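Local coordinates for protein NAD-dependent epimerase/dehydratase (Veillonella parvula DSM 2008, PDB 3R6D) that probably binds NAD(P) on a Rossmann fold and may act as an epimerase or dehydratase, at residues Y131-G134 / E135-A138. Residues are numbered along the deposited sequence; the frame is centred on the assembly and turned at random.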
loop_
_atom_site.group_PDB
_atom_site.type_symbol
_atom_site.label_atom_id
_atom_site.label_comp_id
_atom_site.label_asym_id
_atom_site.label_seq_id
_atom_site.Cartn_x
_atom_site.Cartn_y
_atom_site.Cartn_z
ATOM N N TYR A 131 -10.462 11.575 8.217
ATOM C CA TYR A 131 -9.485 10.570 7.784
ATOM C C TYR A 131 -10.210 9.373 7.157
ATOM O O TYR A 131 -9.844 8.894 6.063
ATOM C CB TYR A 131 -8.611 10.101 8.940
ATOM C CG TYR A 131 -7.578 9.071 8.507
ATOM C CD1 TYR A 131 -6.369 9.467 7.928
ATOM C CD2 TYR A 131 -7.820 7.703 8.628
ATOM C CE1 TYR A 131 -5.441 8.548 7.514
ATOM C CE2 TYR A 131 -6.869 6.772 8.217
ATOM C CZ TYR A 131 -5.684 7.214 7.666
ATOM O OH TYR A 131 -4.727 6.311 7.247
ATOM N N VAL A 132 -11.263 8.919 7.839
ATOM C CA VAL A 132 -12.098 7.819 7.354
ATOM C C VAL A 132 -12.705 8.170 6.008
ATOM O O VAL A 132 -12.715 7.365 5.088
ATOM C CB VAL A 132 -13.211 7.480 8.343
ATOM C CG1 VAL A 132 -14.124 6.390 7.796
ATOM C CG2 VAL A 132 -12.580 7.058 9.638
ATOM N N GLN A 133 -13.289 9.359 5.919
ATOM C CA GLN A 133 -13.982 9.742 4.702
ATOM C C GLN A 133 -13.048 9.889 3.511
ATOM O O GLN A 133 -13.404 9.510 2.407
ATOM C CB GLN A 133 -14.836 10.980 4.948
ATOM C CG GLN A 133 -15.873 10.603 5.999
ATOM C CD GLN A 133 -16.977 11.610 6.214
ATOM O OE1 GLN A 133 -16.806 12.807 5.990
ATOM N NE2 GLN A 133 -18.125 11.119 6.669
ATOM N N GLY A 134 -11.855 10.445 3.746
ATOM C CA GLY A 134 -10.850 10.559 2.695
ATOM C C GLY A 134 -10.405 9.152 2.239
ATOM O O GLY A 134 -10.253 8.907 1.034
ATOM N N GLU A 135 -10.216 8.233 3.201
ATOM C CA GLU A 135 -9.897 6.841 2.822
ATOM C C GLU A 135 -11.006 6.212 1.978
ATOM O O GLU A 135 -10.744 5.542 0.966
ATOM C CB GLU A 135 -9.610 5.985 4.061
ATOM C CG GLU A 135 -8.259 6.299 4.711
ATOM C CD GLU A 135 -7.102 5.451 4.226
ATOM O OE1 GLU A 135 -7.296 4.297 3.789
ATOM O OE2 GLU A 135 -5.970 5.973 4.325
ATOM N N ARG A 136 -12.261 6.448 2.377
ATOM C CA ARG A 136 -13.366 5.930 1.590
ATOM C C ARG A 136 -13.374 6.486 0.142
ATOM O O ARG A 136 -13.562 5.736 -0.825
ATOM C CB ARG A 136 -14.700 6.218 2.299
ATOM C CG ARG A 136 -15.861 5.578 1.650
ATOM C CD ARG A 136 -17.124 5.822 2.442
ATOM N NE ARG A 136 -17.147 5.045 3.673
ATOM C CZ ARG A 136 -17.118 5.547 4.908
ATOM N NH1 ARG A 136 -17.078 6.873 5.093
ATOM N NH2 ARG A 136 -17.167 4.724 5.952
ATOM N N GLN A 137 -13.184 7.807 0.009
ATOM C CA GLN A 137 -13.212 8.425 -1.309
ATOM C C GLN A 137 -12.054 7.931 -2.187
ATOM O O GLN A 137 -12.272 7.651 -3.356
ATOM C CB GLN A 137 -13.216 9.953 -1.195
ATOM C CG GLN A 137 -14.588 10.484 -0.700
ATOM C CD GLN A 137 -14.727 12.002 -0.690
ATOM O OE1 GLN A 137 -13.792 12.701 -0.326
ATOM N NE2 GLN A 137 -15.931 12.522 -1.071
ATOM N N ALA A 138 -10.841 7.810 -1.624
ATOM C CA ALA A 138 -9.683 7.276 -2.370
ATOM C C ALA A 138 -9.909 5.849 -2.854
ATOM O O ALA A 138 -9.648 5.526 -4.020
ATOM C CB ALA A 138 -8.440 7.339 -1.516
#
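Y131 O accepts the backbone N-H of E135 at 3.0 Å, and R136 N binds V132 O one residue further along. The same i to i+4 bonding continues with Q137 N on Q133 O and closes with A138 N on G134 O at 2.9 Å, so the eight residues make up about two turns of helix 129-144. The side chains of Y131 and E135 run side by side, pointing the same way, and both touch M108 of strand 102-108. Y131 OH and E135 OE2 come within 3.2 Å, while OE1, the other carboxylate oxygen, is hydrogen-bonded to S107 OG on that strand. Ring and carboxylate planes differ by 29°. E135 CG lies over one face of the Y131 ring, displaced toward its rim, 4.2 Å from the centroid in a CH-pi contact. With CG anti to the backbone N (chi1 -179°), the Y131 ring is carried alongside the E135 chain, whose bend at chi2 (-92°) brings OE2 near the hydroxyl. Short-chain dehydrogenases carry a Tyr-x-x-x-Lys motif on a helix that follows a parallel strand of the Rossmann sheet; Y131 and E135 have that spacing, and E135 may occupy the position of the lysine. Replacing Y131 by an alanine removes ring and hydroxyl together, which would probably open a gap over E135 CG and let the carboxylate turn more freely about its bond to S107. E83 touches both side chains. Around the helix, the guanidinium of R136 lies back along the preceding turn. V132 CG1 meets it obliquely, 3.9 Å from R136 NH2, and Q133 CG approaches its edge, 4.0 Å from R136 NH1. L111 of a neighbouring loop packs against both V132 and R136.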